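Local coordinates for mutual gliding motility protein C (MglC) (Myxococcus xanthus DK 1622, PDB 7CT3), which acts as a Roadblock/LC7-domain component of the cell polarity control system that serves gliding motility, and interacts with its paralog MglB, at the interface of chains A and B. Numbering follows the deposited sequence. Chains: chain A/B, Mutual gliding motility protein C (MglC).

Contact 1: the interface of chains A and B. Residues chain A 63, 68-72; chain B 53, 56, 74-75.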
loop_
_atom_site.group_PDB
_atom_site.type_symbol
_atom_site.label_atom_id
_atom_site.label_comp_id
_atom_site.label_asym_id
_atom_site.label_seq_id
_atom_site.Cartn_x
_atom_site.Cartn_y
_atom_site.Cartn_z
ATOM N N THR A 63 6.657 8.584 4.205
ATOM C CA THR A 63 6.947 8.632 2.743
ATOM C C THR A 63 5.971 9.587 2.036
ATOM O O THR A 63 6.357 10.137 0.986
ATOM C CB THR A 63 6.960 7.234 2.112
ATOM O OG1 THR A 63 5.648 6.672 2.146
ATOM C CG2 THR A 63 7.941 6.295 2.782
ATOM N N THR A 68 6.428 12.847 -4.757
ATOM C CA THR A 68 5.974 11.790 -5.705
ATOM C C THR A 68 4.957 10.858 -5.039
ATOM O O THR A 68 4.037 10.406 -5.741
ATOM C CB THR A 68 7.155 10.986 -6.258
ATOM O OG1 THR A 68 8.060 11.907 -6.867
ATOM C CG2 THR A 68 6.726 9.944 -7.269
ATOM N N VAL A 69 5.124 10.557 -3.750
ATOM C CA VAL A 69 4.258 9.584 -3.021
ATOM C C VAL A 69 2.925 10.268 -2.698
ATOM O O VAL A 69 2.940 11.323 -2.026
ATOM C CB VAL A 69 4.949 9.046 -1.756
ATOM C CG1 VAL A 69 4.034 8.119 -0.974
ATOM C CG2 VAL A 69 6.262 8.347 -2.088
ATOM N N SER A 70 1.814 9.694 -3.165
ATOM C CA SER A 70 0.444 10.224 -2.940
ATOM C C SER A 70 -0.369 9.289 -2.028
ATOM O O SER A 70 -1.313 9.779 -1.392
ATOM C CB SER A 70 -0.246 10.465 -4.253
ATOM O OG SER A 70 -0.324 9.264 -4.998
ATOM N N GLU A 71 -0.027 8.000 -1.953
ATOM C CA GLU A 71 -0.853 6.984 -1.247
ATOM C C GLU A 71 0.045 5.845 -0.750
ATOM O O GLU A 71 0.925 5.397 -1.509
ATOM C CB GLU A 71 -1.947 6.533 -2.214
ATOM C CG GLU A 71 -2.902 5.480 -1.696
ATOM C CD GLU A 71 -3.713 4.882 -2.841
ATOM O OE1 GLU A 71 -3.137 4.097 -3.615
ATOM O OE2 GLU A 71 -4.896 5.246 -2.995
ATOM N N VAL A 72 -0.156 5.411 0.494
ATOM C CA VAL A 72 0.626 4.309 1.123
ATOM C C VAL A 72 -0.348 3.328 1.779
ATOM O O VAL A 72 -1.346 3.786 2.364
ATOM C CB VAL A 72 1.649 4.861 2.131
ATOM C CG1 VAL A 72 2.446 3.746 2.787
ATOM C CG2 VAL A 72 2.577 5.874 1.477
ATOM N N LEU B 53 10.244 6.986 -6.745
ATOM C CA LEU B 53 9.661 6.225 -5.603
ATOM C C LEU B 53 10.726 5.335 -4.949
ATOM O O LEU B 53 10.493 4.919 -3.810
ATOM C CB LEU B 53 8.491 5.353 -6.083
ATOM C CG LEU B 53 7.200 6.077 -6.461
ATOM C CD1 LEU B 53 6.180 5.095 -7.020
ATOM C CD2 LEU B 53 6.606 6.824 -5.277
ATOM N N GLN B 56 11.868 5.756 -1.287
ATOM C CA GLN B 56 10.715 5.655 -0.353
ATOM C C GLN B 56 10.207 4.209 -0.304
ATOM O O GLN B 56 9.806 3.774 0.790
ATOM C CB GLN B 56 9.625 6.649 -0.754
ATOM C CG GLN B 56 10.098 8.096 -0.775
ATOM C CD GLN B 56 10.962 8.440 0.416
ATOM O OE1 GLN B 56 10.582 8.238 1.571
ATOM N NE2 GLN B 56 12.143 8.972 0.142
ATOM N N VAL B 74 3.546 1.675 -1.934
ATOM C CA VAL B 74 3.876 3.124 -2.000
ATOM C C VAL B 74 3.537 3.575 -3.418
ATOM O O VAL B 74 4.189 3.084 -4.368
ATOM C CB VAL B 74 5.343 3.387 -1.618
ATOM C CG1 VAL B 74 5.709 4.853 -1.762
ATOM C CG2 VAL B 74 5.646 2.903 -0.207
ATOM N N ASN B 75 2.520 4.427 -3.549
ATOM C CA ASN B 75 1.875 4.745 -4.846
ATOM C C ASN B 75 2.048 6.230 -5.165
ATOM O O ASN B 75 2.033 7.060 -4.239
ATOM C CB ASN B 75 0.396 4.358 -4.844
ATOM C CG ASN B 75 0.169 2.881 -4.598
ATOM O OD1 ASN B 75 1.059 2.062 -4.820
ATOM N ND2 ASN B 75 -1.025 2.533 -4.144
#
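A:Glu71 and B:Asn75 pair on two antiparallel strands, 71-75 of each chain. The side chain of A:Glu71 is extended, with CG anti to the backbone N (chi1 179°). This carries its carboxylate to the side-chain amide of B:Asn75. The amide nitrogen ND2 of B:Asn75 donates to the carboxylate oxygen OE1 of A:Glu71 at 2.7 Å. The acceptor uses its anti lone pair, away from the other oxygen, and lies in the amide plane. The carboxylate itself is turned 68° from that plane. The two backbones also pair here. B:Asn75 N donates to A:Glu71 O at 2.8 Å. B:Asn75 O accepts twice: A:Ser70 N lies in its carbonyl plane at 2.9 Å, and A:Glu71 N sits above that plane at 3.2 Å. An alanine in place of B:Asn75 would probably keep the backbone pairing but leave the A:Glu71 carboxylate without its amide mate and free to turn. Next to the ladder, A:Val69 and B:Val74 cross obliquely. Both methyls of A:Val69 reach CG1 of B:Val74, with A:Val69 CG2 nearer at 3.6 Å. Further along, A:Thr63 and B:Gln56 slide past each other in opposite directions. The methyl CG2 of A:Thr63 lies 3.9 Å from B:Gln56 CB and also passes near the amide oxygen OE1. B:Gln56 is bent at chi2 (-43°), which folds its amide back beside the threonine. The patch joins the two strands edge to edge across the chains and packs A:Val69, B:Val74 and A:Thr63 along one flank. It probably helps to hold a Roadblock-type homodimer together.

Contact 2: the interface of chains A and B. Residues chain A 49, 52-53, 56, 74-77; chain B 68-70.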
loop_
_atom_site.group_PDB
_atom_site.type_symbol
_atom_site.label_atom_id
_atom_site.label_comp_id
_atom_site.label_asym_id
_atom_site.label_seq_id
_atom_site.Cartn_x
_atom_site.Cartn_y
_atom_site.Cartn_z
ATOM N N GLU A 49 -4.809 -7.018 14.942
ATOM C CA GLU A 49 -3.790 -6.771 13.888
ATOM C C GLU A 49 -3.683 -5.268 13.619
ATOM O O GLU A 49 -2.541 -4.788 13.474
ATOM C CB GLU A 49 -4.093 -7.581 12.628
ATOM C CG GLU A 49 -3.922 -9.070 12.858
ATOM C CD GLU A 49 -3.688 -9.901 11.615
ATOM O OE1 GLU A 49 -3.787 -9.348 10.507
ATOM O OE2 GLU A 49 -3.409 -11.103 11.764
ATOM N N ASN A 52 -1.556 -3.734 16.116
ATOM C CA ASN A 52 -0.158 -4.195 15.902
ATOM C C ASN A 52 0.447 -3.563 14.638
ATOM O O ASN A 52 1.659 -3.743 14.443
ATOM C CB ASN A 52 -0.087 -5.723 15.867
ATOM C CG ASN A 52 -0.379 -6.342 17.217
ATOM O OD1 ASN A 52 -0.251 -5.678 18.240
ATOM N ND2 ASN A 52 -0.795 -7.596 17.232
ATOM N N LEU A 53 -0.346 -2.864 13.817
ATOM C CA LEU A 53 0.136 -2.145 12.604
ATOM C C LEU A 53 0.451 -0.680 12.935
ATOM O O LEU A 53 1.168 -0.062 12.142
ATOM C CB LEU A 53 -0.922 -2.201 11.492
ATOM C CG LEU A 53 -1.127 -3.548 10.801
ATOM C CD1 LEU A 53 -2.278 -3.469 9.809
ATOM C CD2 LEU A 53 0.137 -4.016 10.095
ATOM N N GLN A 56 3.982 0.845 12.613
ATOM C CA GLN A 56 4.508 0.685 11.231
ATOM C C GLN A 56 3.739 1.599 10.269
ATOM O O GLN A 56 4.377 2.133 9.344
ATOM C CB GLN A 56 4.454 -0.785 10.814
ATOM C CG GLN A 56 5.241 -1.707 11.735
ATOM C CD GLN A 56 6.585 -1.132 12.122
ATOM O OE1 GLN A 56 7.393 -0.752 11.273
ATOM N NE2 GLN A 56 6.836 -1.067 13.420
ATOM N N VAL A 74 -0.147 -0.259 4.362
ATOM C CA VAL A 74 0.575 -1.270 5.180
ATOM C C VAL A 74 -0.468 -2.297 5.611
ATOM O O VAL A 74 -1.395 -1.920 6.364
ATOM C CB VAL A 74 1.304 -0.619 6.368
ATOM C CG1 VAL A 74 1.976 -1.652 7.254
ATOM C CG2 VAL A 74 2.320 0.415 5.898
ATOM N N ASN A 75 -0.349 -3.523 5.100
ATOM C CA ASN A 75 -1.414 -4.553 5.176
ATOM C C ASN A 75 -0.918 -5.759 5.973
ATOM O O ASN A 75 0.276 -6.098 5.889
ATOM C CB ASN A 75 -1.881 -4.977 3.783
ATOM C CG ASN A 75 -2.446 -3.830 2.971
ATOM O OD1 ASN A 75 -2.872 -2.816 3.525
ATOM N ND2 ASN A 75 -2.456 -3.983 1.657
ATOM N N SER A 76 -1.829 -6.374 6.719
ATOM C CA SER A 76 -1.638 -7.673 7.404
ATOM C C SER A 76 -2.527 -8.710 6.712
ATOM O O SER A 76 -3.188 -8.352 5.711
ATOM C CB SER A 76 -1.956 -7.544 8.866
ATOM O OG SER A 76 -3.329 -7.230 9.049
ATOM N N GLU A 77 -2.548 -9.937 7.226
ATOM C CA GLU A 77 -3.453 -11.011 6.745
ATOM C C GLU A 77 -4.912 -10.545 6.875
ATOM O O GLU A 77 -5.686 -10.805 5.948
ATOM C CB GLU A 77 -3.188 -12.311 7.510
ATOM C CG GLU A 77 -1.854 -12.946 7.154
ATOM C CD GLU A 77 -1.523 -14.238 7.886
ATOM O OE1 GLU A 77 -2.425 -14.796 8.551
ATOM O OE2 GLU A 77 -0.359 -14.685 7.787
ATOM N N THR B 68 3.524 -8.703 11.868
ATOM C CA THR B 68 2.112 -8.423 11.482
ATOM C C THR B 68 2.024 -7.950 10.028
ATOM O O THR B 68 1.033 -8.294 9.364
ATOM C CB THR B 68 1.465 -7.396 12.418
ATOM O OG1 THR B 68 1.574 -7.895 13.751
ATOM C CG2 THR B 68 0.012 -7.138 12.084
ATOM N N VAL B 69 3.001 -7.173 9.556
ATOM C CA VAL B 69 2.976 -6.571 8.190
ATOM C C VAL B 69 3.338 -7.660 7.173
ATOM O O VAL B 69 4.433 -8.253 7.294
ATOM C CB VAL B 69 3.912 -5.355 8.089
ATOM C CG1 VAL B 69 3.946 -4.795 6.676
ATOM C CG2 VAL B 69 3.532 -4.268 9.085
ATOM N N SER B 70 2.449 -7.918 6.211
ATOM C CA SER B 70 2.645 -8.937 5.148
ATOM C C SER B 70 2.804 -8.275 3.768
ATOM O O SER B 70 3.409 -8.906 2.890
ATOM C CB SER B 70 1.521 -9.934 5.164
ATOM O OG SER B 70 0.280 -9.282 4.966
HETATM O O HOH W 1 -0.191 -10.514 8.838
HETATM O O HOH W 2 -1.073 -9.204 14.862
#
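B:Val69 and B:Thr68 press their methyl groups against A:Leu53 on helix 44-61 of the other chain. The branch CD2 of A:Leu53 meets both. It lies 3.6 Å from B:Val69 CG2 and 3.7 Å from B:Thr68 CG2, so the leucine tip packs against two neighbouring residues. B:Thr68 holds CG2 anti to its backbone N (chi1 -56° for OG1), which points the methyl at the helix. That methyl also packs against A:Ser76 CB at 3.8 Å and A:Asn52 CB at 4.0 Å. B:Val69 CG2 also comes near A:Gln56 CB. The hydroxyl OG1 of B:Thr68 turns away from the leucine, towards A:Asn52. A water links this hydroxyl to the side-chain nitrogen ND2 of A:Asn52, which lies 2.9 Å from the water oxygen. A second water lies 2.6 Å from the backbone oxygen O of B:Thr68. It also meets the backbone N of A:Glu77, a poorly ordered residue. At the same rim, A:Ser76 OG donates to the carboxylate oxygen OE1 of A:Glu49 at 2.6 Å, on its anti side and 20° out of the carboxylate plane. This bond lies within chain A and probably fixes the rotation of the serine, whose CB borders B:Thr68. The hydroxyl OG of B:Ser70 adds a weak bond to A:Asn75 O. The site docks the loop before strand 71-75 of chain B between the helix and the strand end of chain A. An apolar core is bordered on the B:Thr68 side by water-mediated contacts, and the site probably steadies the dimer.

The C-alpha centres of contact 1 and contact 2 are about 18 Å apart. They lie towards opposite ends of one two-fold symmetric interface. Both draw on helix 44-61, strand 71-75 and the segment 68-70, with the chains exchanged: chain A brings the segment to contact 1 and chain B brings it to contact 2. Each chain therefore both inserts its segment and receives its partner's. A:Val69 in contact 1, like B:Val69 in contact 2, also belongs to a sodium site, with A:Leu64 and A:Thr66, though the ion may come from crystallisation. The reciprocal arrangement is consistent with the homodimer expected of a Roadblock/LC7 protein.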